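SusD homolog (Bacteroides thetaiotaomicron VPI-5482, PDB 3IHV) is a SusD-family protein that probably binds sugars at the outer membrane. Local coordinates at residues A[129-132]-A[133-137]; A[469-472]-A[473-476]; A[506-510]-A[511-515]. All coordinates share one frame; numbering follows the deposited sequence.

Contact 1 (A[129-132]-A[133-137]); sequences FELV and RRFGN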
loop_
_atom_site.group_PDB
_atom_site.type_symbol
_atom_site.label_atom_id
_atom_site.label_comp_id
_atom_site.label_asym_id
_atom_site.label_seq_id
_atom_site.Cartn_x
_atom_site.Cartn_y
_atom_site.Cartn_z
ATOM N N PHE A 129 -8.197 -8.213 5.361
ATOM C CA PHE A 129 -6.753 -8.392 5.352
ATOM C C PHE A 129 -6.095 -7.247 6.092
ATOM O O PHE A 129 -5.196 -7.471 6.889
ATOM C CB PHE A 129 -6.231 -8.472 3.904
ATOM C CG PHE A 129 -4.726 -8.686 3.793
ATOM C CD1 PHE A 129 -4.078 -9.617 4.583
ATOM C CD2 PHE A 129 -3.992 -8.022 2.859
ATOM C CE1 PHE A 129 -2.730 -9.836 4.490
ATOM C CE2 PHE A 129 -2.609 -8.259 2.753
ATOM C CZ PHE A 129 -2.004 -9.188 3.560
ATOM N N GLU A 130 -6.488 -6.010 5.769
ATOM C CA GLU A 130 -5.956 -4.850 6.476
ATOM C C GLU A 130 -6.223 -4.962 7.972
ATOM O O GLU A 130 -5.328 -4.692 8.781
ATOM C CB GLU A 130 -6.503 -3.511 5.957
ATOM C CG GLU A 130 -6.074 -3.156 4.545
ATOM C CD GLU A 130 -4.640 -2.610 4.430
ATOM O OE1 GLU A 130 -3.783 -2.956 5.268
ATOM O OE2 GLU A 130 -4.361 -1.843 3.469
ATOM N N LEU A 131 -7.440 -5.336 8.337
ATOM C CA LEU A 131 -7.783 -5.459 9.761
ATOM C C LEU A 131 -6.912 -6.494 10.437
ATOM O O LEU A 131 -6.307 -6.238 11.486
ATOM C CB LEU A 131 -9.254 -5.849 9.989
ATOM C CG LEU A 131 -10.315 -4.765 9.864
ATOM C CD1 LEU A 131 -11.733 -5.368 9.877
ATOM C CD2 LEU A 131 -10.121 -3.731 11.017
ATOM N N VAL A 132 -6.837 -7.671 9.858
ATOM C CA VAL A 132 -6.103 -8.710 10.532
ATOM C C VAL A 132 -4.585 -8.443 10.608
ATOM O O VAL A 132 -3.961 -8.722 11.640
ATOM C CB VAL A 132 -6.388 -10.124 9.942
ATOM C CG1 VAL A 132 -5.636 -10.364 8.583
ATOM C CG2 VAL A 132 -6.030 -11.200 10.952
ATOM N N ARG A 133 -3.988 -7.897 9.548
ATOM C CA ARG A 133 -2.555 -7.706 9.586
ATOM C C ARG A 133 -2.188 -6.511 10.470
ATOM O O ARG A 133 -1.113 -6.515 11.088
ATOM C CB ARG A 133 -1.922 -7.580 8.179
ATOM C CG ARG A 133 -2.178 -6.266 7.456
ATOM C CD ARG A 133 -1.714 -6.405 6.028
ATOM N NE ARG A 133 -1.860 -5.182 5.275
ATOM C CZ ARG A 133 -1.101 -4.842 4.250
ATOM N NH1 ARG A 133 -0.079 -5.584 3.893
ATOM N NH2 ARG A 133 -1.332 -3.720 3.616
ATOM N N ARG A 134 -3.029 -5.481 10.529
ATOM C CA ARG A 134 -2.710 -4.288 11.296
ATOM C C ARG A 134 -3.125 -4.333 12.761
ATOM O O ARG A 134 -2.456 -3.733 13.615
ATOM C CB ARG A 134 -3.282 -3.026 10.608
ATOM C CG ARG A 134 -2.689 -2.816 9.228
ATOM C CD ARG A 134 -3.221 -1.576 8.524
ATOM N NE ARG A 134 -2.513 -1.370 7.284
ATOM C CZ ARG A 134 -1.340 -0.742 7.152
ATOM N NH1 ARG A 134 -0.686 -0.205 8.185
ATOM N NH2 ARG A 134 -0.801 -0.670 5.939
ATOM N N PHE A 135 -4.240 -5.024 13.041
ATOM C CA PHE A 135 -4.816 -5.108 14.366
ATOM C C PHE A 135 -4.726 -6.469 15.015
ATOM O O PHE A 135 -4.989 -6.583 16.204
ATOM C CB PHE A 135 -6.257 -4.613 14.355
ATOM C CG PHE A 135 -6.413 -3.142 14.014
ATOM C CD1 PHE A 135 -6.301 -2.168 15.009
ATOM C CD2 PHE A 135 -6.676 -2.722 12.721
ATOM C CE1 PHE A 135 -6.461 -0.801 14.729
ATOM C CE2 PHE A 135 -6.849 -1.362 12.447
ATOM C CZ PHE A 135 -6.737 -0.414 13.443
ATOM N N GLY A 136 -4.471 -7.505 14.222
ATOM C CA GLY A 136 -4.221 -8.839 14.788
ATOM C C GLY A 136 -5.384 -9.664 15.279
ATOM O O GLY A 136 -5.516 -10.829 14.919
ATOM N N ASN A 137 -6.200 -9.082 16.151
ATOM C CA ASN A 137 -7.285 -9.754 16.850
ATOM C C ASN A 137 -8.571 -8.963 16.633
ATOM O O ASN A 137 -8.870 -8.028 17.376
ATOM C CB ASN A 137 -6.877 -9.783 18.307
ATOM C CG ASN A 137 -5.620 -10.576 18.495
ATOM O OD1 ASN A 137 -5.661 -11.791 18.360
ATOM N ND2 ASN A 137 -4.474 -9.904 18.709
HETATM O O HOH W 1 -2.207 -0.478 3.471
#

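Contact 2 (A[469-472]-A[473-476]); sequences RRQD and LIRW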
loop_
_atom_site.group_PDB
_atom_site.type_symbol
_atom_site.label_atom_id
_atom_site.label_comp_id
_atom_site.label_asym_id
_atom_site.label_seq_id
_atom_site.Cartn_x
_atom_site.Cartn_y
_atom_site.Cartn_z
ATOM N N ARG A 469 6.638 -1.617 3.192
ATOM C CA ARG A 469 7.829 -1.974 3.939
ATOM C C ARG A 469 7.591 -2.376 5.391
ATOM O O ARG A 469 8.115 -3.385 5.878
ATOM C CB ARG A 469 8.875 -0.864 3.841
ATOM C CG ARG A 469 10.222 -1.268 4.435
ATOM C CD ARG A 469 10.815 -2.435 3.686
ATOM N NE ARG A 469 12.215 -2.696 3.997
ATOM C CZ ARG A 469 12.916 -3.626 3.361
ATOM N NH1 ARG A 469 12.341 -4.383 2.432
ATOM N NH2 ARG A 469 14.192 -3.835 3.671
ATOM N N ARG A 470 6.842 -1.551 6.103
ATOM C CA ARG A 470 6.580 -1.855 7.511
ATOM C C ARG A 470 5.849 -3.173 7.687
ATOM O O ARG A 470 6.236 -4.020 8.528
ATOM C CB ARG A 470 5.820 -0.705 8.129
ATOM C CG ARG A 470 5.579 -0.857 9.625
ATOM C CD ARG A 470 5.260 0.485 10.239
ATOM N NE ARG A 470 4.764 0.323 11.598
ATOM C CZ ARG A 470 4.753 1.249 12.544
ATOM N NH1 ARG A 470 5.188 2.469 12.309
ATOM N NH2 ARG A 470 4.246 0.950 13.735
ATOM N N GLN A 471 4.792 -3.409 6.895
ATOM C CA GLN A 471 4.108 -4.707 7.052
ATOM C C GLN A 471 4.967 -5.899 6.635
ATOM O O GLN A 471 4.806 -6.984 7.192
ATOM C CB GLN A 471 2.761 -4.717 6.335
ATOM C CG GLN A 471 1.771 -3.735 6.881
ATOM C CD GLN A 471 1.397 -4.010 8.311
ATOM O OE1 GLN A 471 1.408 -3.097 9.148
ATOM N NE2 GLN A 471 1.159 -5.281 8.628
ATOM N N ASP A 472 5.880 -5.687 5.681
ATOM C CA ASP A 472 6.832 -6.718 5.272
ATOM C C ASP A 472 7.760 -7.014 6.448
ATOM O O ASP A 472 7.903 -8.155 6.822
ATOM C CB ASP A 472 7.642 -6.283 4.043
ATOM C CG ASP A 472 6.874 -6.462 2.702
ATOM O OD1 ASP A 472 5.913 -7.247 2.649
ATOM O OD2 ASP A 472 7.249 -5.806 1.706
ATOM N N LEU A 473 8.373 -5.961 7.030
ATOM C CA LEU A 473 9.258 -6.162 8.187
ATOM C C LEU A 473 8.545 -6.922 9.312
ATOM O O LEU A 473 9.098 -7.851 9.930
ATOM C CB LEU A 473 9.803 -4.808 8.689
ATOM C CG LEU A 473 10.757 -4.046 7.756
ATOM C CD1 LEU A 473 11.114 -2.650 8.337
ATOM C CD2 LEU A 473 12.032 -4.844 7.447
ATOM N N ILE A 474 7.282 -6.571 9.521
ATOM C CA ILE A 474 6.457 -7.221 10.522
ATOM C C ILE A 474 6.222 -8.699 10.184
ATOM O O ILE A 474 6.475 -9.560 11.014
ATOM C CB ILE A 474 5.114 -6.450 10.760
ATOM C CG1 ILE A 474 5.415 -5.129 11.463
ATOM C CG2 ILE A 474 4.168 -7.295 11.630
ATOM C CD1 ILE A 474 4.281 -4.152 11.565
ATOM N N ARG A 475 5.787 -9.021 8.963
ATOM C CA ARG A 475 5.538 -10.426 8.652
ATOM C C ARG A 475 6.840 -11.253 8.647
ATOM O O ARG A 475 6.827 -12.472 8.892
ATOM C CB ARG A 475 4.752 -10.559 7.349
ATOM C CG ARG A 475 5.541 -10.196 6.094
ATOM C CD ARG A 475 4.651 -10.262 4.854
ATOM N NE ARG A 475 5.384 -9.853 3.655
ATOM C CZ ARG A 475 6.119 -10.662 2.906
ATOM N NH1 ARG A 475 6.190 -11.936 3.181
ATOM N NH2 ARG A 475 6.747 -10.190 1.851
ATOM N N TRP A 476 7.971 -10.575 8.404
ATOM C CA TRP A 476 9.267 -11.221 8.496
ATOM C C TRP A 476 9.764 -11.381 9.926
ATOM O O TRP A 476 10.747 -12.061 10.130
ATOM C CB TRP A 476 10.329 -10.480 7.675
ATOM C CG TRP A 476 10.060 -10.447 6.175
ATOM C CD1 TRP A 476 9.416 -11.399 5.455
ATOM C CD2 TRP A 476 10.397 -9.401 5.253
ATOM N NE1 TRP A 476 9.339 -11.031 4.148
ATOM C CE2 TRP A 476 9.970 -9.817 3.989
ATOM C CE3 TRP A 476 11.093 -8.198 5.365
ATOM C CZ2 TRP A 476 10.123 -9.038 2.859
ATOM C CZ3 TRP A 476 11.258 -7.412 4.222
ATOM C CH2 TRP A 476 10.778 -7.837 2.990
#

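Contact 3 (A[506-510]-A[511-515]); sequences TYTEE and GKHEL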
loop_
_atom_site.group_PDB
_atom_site.type_symbol
_atom_site.label_atom_id
_atom_site.label_comp_id
_atom_site.label_asym_id
_atom_site.label_seq_id
_atom_site.Cartn_x
_atom_site.Cartn_y
_atom_site.Cartn_z
ATOM N N THR A 506 13.395 5.916 19.227
ATOM C CA THR A 506 13.234 6.252 20.632
ATOM C C THR A 506 12.069 5.497 21.283
ATOM O O THR A 506 12.175 5.056 22.424
ATOM C CB THR A 506 12.996 7.778 20.753
ATOM O OG1 THR A 506 14.122 8.435 20.193
ATOM C CG2 THR A 506 12.770 8.264 22.201
ATOM N N TYR A 507 10.996 5.286 20.533
ATOM C CA TYR A 507 9.740 4.777 21.109
ATOM C C TYR A 507 9.309 3.379 20.695
ATOM O O TYR A 507 8.483 2.766 21.378
ATOM C CB TYR A 507 8.636 5.747 20.687
ATOM C CG TYR A 507 8.916 7.185 21.063
ATOM C CD1 TYR A 507 8.740 7.617 22.373
ATOM C CD2 TYR A 507 9.349 8.106 20.118
ATOM C CE1 TYR A 507 8.987 8.892 22.722
ATOM C CE2 TYR A 507 9.567 9.428 20.463
ATOM C CZ TYR A 507 9.374 9.806 21.766
ATOM O OH TYR A 507 9.611 11.087 22.188
ATOM N N THR A 508 9.822 2.878 19.560
ATOM C CA THR A 508 9.425 1.559 19.036
ATOM C C THR A 508 9.796 0.482 20.029
ATOM O O THR A 508 10.947 0.401 20.488
ATOM C CB THR A 508 10.061 1.261 17.674
ATOM O OG1 THR A 508 9.627 2.273 16.749
ATOM C CG2 THR A 508 9.647 -0.103 17.144
ATOM N N GLU A 509 8.806 -0.321 20.394
ATOM C CA GLU A 509 8.965 -1.320 21.448
ATOM C C GLU A 509 8.720 -2.707 20.915
ATOM O O GLU A 509 7.716 -2.989 20.274
ATOM C CB GLU A 509 8.010 -0.978 22.594
ATOM C CG GLU A 509 8.087 -1.885 23.828
ATOM C CD GLU A 509 7.194 -1.413 24.990
ATOM O OE1 GLU A 509 6.763 -0.224 25.019
ATOM O OE2 GLU A 509 6.946 -2.249 25.892
ATOM N N GLU A 510 9.636 -3.612 21.216
ATOM C CA GLU A 510 9.525 -4.962 20.719
ATOM C C GLU A 510 8.351 -5.637 21.388
ATOM O O GLU A 510 8.185 -5.540 22.580
ATOM C CB GLU A 510 10.795 -5.748 21.036
ATOM C CG GLU A 510 10.838 -7.074 20.327
ATOM C CD GLU A 510 12.160 -7.771 20.507
ATOM O OE1 GLU A 510 12.882 -7.520 21.507
ATOM O OE2 GLU A 510 12.486 -8.572 19.616
ATOM N N GLY A 511 7.524 -6.326 20.612
ATOM C CA GLY A 511 6.360 -6.996 21.191
ATOM C C GLY A 511 5.150 -6.080 21.347
ATOM O O GLY A 511 4.112 -6.525 21.840
ATOM N N LYS A 512 5.274 -4.828 20.921
ATOM C CA LYS A 512 4.166 -3.894 20.966
ATOM C C LYS A 512 3.821 -3.415 19.566
ATOM O O LYS A 512 2.715 -3.668 19.047
ATOM C CB LYS A 512 4.524 -2.692 21.873
ATOM C CG LYS A 512 3.427 -1.628 21.965
ATOM C CD LYS A 512 3.793 -0.519 22.892
ATOM C CE LYS A 512 2.705 0.546 22.917
ATOM N NZ LYS A 512 3.051 1.612 23.887
ATOM N N HIS A 513 4.800 -2.766 18.921
ATOM C CA HIS A 513 4.539 -2.014 17.688
ATOM C C HIS A 513 4.411 -2.840 16.406
ATOM O O HIS A 513 4.231 -2.274 15.348
ATOM C CB HIS A 513 5.501 -0.808 17.546
ATOM C CG HIS A 513 5.241 0.266 18.562
ATOM N ND1 HIS A 513 6.075 0.509 19.641
ATOM C CD2 HIS A 513 4.196 1.122 18.702
ATOM C CE1 HIS A 513 5.560 1.469 20.388
ATOM N NE2 HIS A 513 4.412 1.852 19.848
ATOM N N GLU A 514 4.429 -4.150 16.528
ATOM C CA GLU A 514 4.117 -5.040 15.410
ATOM C C GLU A 514 2.591 -5.060 15.149
ATOM O O GLU A 514 2.155 -5.607 14.136
ATOM C CB GLU A 514 4.590 -6.456 15.636
ATOM C CG GLU A 514 6.073 -6.585 15.952
ATOM C CD GLU A 514 6.399 -6.363 17.402
ATOM O OE1 GLU A 514 5.448 -6.287 18.207
ATOM O OE2 GLU A 514 7.609 -6.266 17.729
ATOM N N LEU A 515 1.800 -4.532 16.078
ATOM C CA LEU A 515 0.361 -4.297 15.871
ATOM C C LEU A 515 -0.024 -2.915 16.308
ATOM O O LEU A 515 0.654 -2.306 17.155
ATOM C CB LEU A 515 -0.461 -5.240 16.725
ATOM C CG LEU A 515 -0.388 -6.728 16.352
ATOM C CD1 LEU A 515 -1.064 -7.565 17.451
ATOM C CD2 LEU A 515 -1.014 -7.017 14.953
HETATM O O HOH W 2 8.128 -3.302 17.434
HETATM O O HOH W 3 5.787 1.880 23.948
#

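Contact 1 (A[129-132]-A[133-137])
Arg133 lays its CD methylene over one face of the Phe129 ring, a CH-pi contact in which CD stands 3.8 Å from the ring centroid and 15° off the normal. Beyond CD the chain slants out past the rim, and the guanidinium lies over the CE2-CZ edge, its plane 27° from that of the ring. The chain starts with CG wedged between the backbone N and the carbonyl carbon (chi1 74°) and then runs extended to NE, which carries it back over the preceding turn. There it meets Glu130 side-on: NE and NH2 both turn to a single oxygen, with NE 2.9 Å from Glu130 OE1. Arg134 adds a third donor, its NE lying 2.9 Å from the same OE1. The two arginines meet OE1 from opposite faces of the carboxylate, each well out of its plane, while the oxygen stays close to the plane of each guanidinium. The second oxygen, Glu130 OE2, accepts from a water that also takes a bond from Arg134 NH2, and it is hydrogen-bonded to Tyr37 as well. With an alanine in place of Arg133, the Phe129 face would probably lose its aliphatic cover and Glu130 OE1 two of its three donors, leaving Arg134 to balance the buried carboxylate. Leu131 CD2 touches Phe135 CD2 at 4.0 Å, and both side chains pack on helix 75-101. Gly136 leaves the helix with positive phi, although its N still bonds to Val132 O at 2.9 Å. Intrahelical salt bridges at spacings of three and four residues are thus combined with an arginine-on-aromatic contact at the C-terminal end of helix 107-135, within the largely helical, TPR-related fold of SusD proteins.

Contact 2 (A[469-472]-A[473-476])
Asp472 and Arg475 form a salt bridge one turn apart, with Arg475 NE 2.8 Å from Asp472 OD1 and NH2 of the same guanidinium 3.2 Å from that oxygen. This i to i+3 pair belongs to the short helix 469-475 of the SusD fold. Both nitrogens come from the same face of the carboxylate, whose plane stands 77° from the guanidinium; NE approaches on the anti side, NH2 from farther above. Arg475 can double back in this way because its CG sits between the backbone N and the carbonyl carbon (chi1 70°) and the rest of the chain is extended to NE. Each partner has a further ionic mate: Asp472 OD2 pairs with Arg459, and Arg475 NH2 with Glu406, which also accepts from Trp476 NE1. The buried charges are thereby linked to neighbouring helices. Arg469 reaches out to Asp50, while Arg470 is bound by Asn68 and the carbonyl of Leu47. Successive i to i+4 backbone bonds run from Leu473 N through Trp476 N, the last reaching Asp472 O at 2.9 Å. Around this polar core, the Trp476 indole folds back along the preceding turn, one face over Asp472 O. Its six-membered ring receives Asp472 CB over that same face, a CH-pi contact of 3.8 Å from CB to the ring centroid. On another side of the helix, Ile474 CD1 packs 4.0 Å from Arg470 CG and lies alongside the amide of Gln471; Ile474 and Leu473 both rest on Tyr479 of the following helix. The Arg469 guanidinium, turned 87° to the indole, presents a face to its edge, NH1 lying 3.7 Å from Trp476 CZ3 and close to the indole plane.

Contact 3 (A[506-510]-A[511-515])
The backbone of 506-510 leaves a weakly bonded helical turn, runs extended through Thr508, Glu509 and Glu510, and then reverses at Gly511, whose positive phi of 84° would jam a side chain against the preceding carbonyl. Glu509 O accepts two backbone donors after this reversal, Lys512 N at 3.1 Å and His513 N at 3.2 Å, the second bond almost straight at 174°. His513 returns the bond: its ND1, acting as acceptor, receives Glu509 N at 3.0 Å, with the donor nearly in the imidazole plane. Backbone and side chain of His513 thus clasp both the N-H and the carbonyl of Glu509. Glu509 to Lys512 form a type II beta turn with glycine at its third position, followed by a type I turn from Lys512 to Leu515, in the loop between helices 504-507 and 520-525. Trp535 at the C-terminus meets the imidazole with its ring nearly perpendicular. Glu514 bends back at chi2 (84°), placing the syn lone pair of OE2 toward Gly511 N, 2.9 Å away, a side-chain bond that ties the Gly511 N-H to the residue three further on. Glu509 and Lys512 extend their chains obliquely past one another, Glu509 OE1 resting 3.7 Å from Lys512 CD. Their charged ends stay beyond salt-bridge range and are joined through a water that donates to Glu509 OE1 and accepts from Lys512 NZ.

Along the chain the three contacts follow in series: contact 1 at the end of helix 107-135, contact 2 in the short helix 469-475, and contact 3 in the loop before helix 520-525. Their centres lie about 13 Å (contacts 1 and 2, contacts 2 and 3) and 16 Å (contacts 1 and 3) apart, and each touches the other two. Gln471 packs on Arg133 and Arg134, Leu515 CD2 fits against the backbone around Gly136, and Ile474 CG2 meets Glu514 O. Contact 1 belongs to the N-terminal part of the chain, related to starch-binding outer-membrane proteins, and the other two to the C-terminal SusD part, so packing here joins sequence-distant parts of the protein.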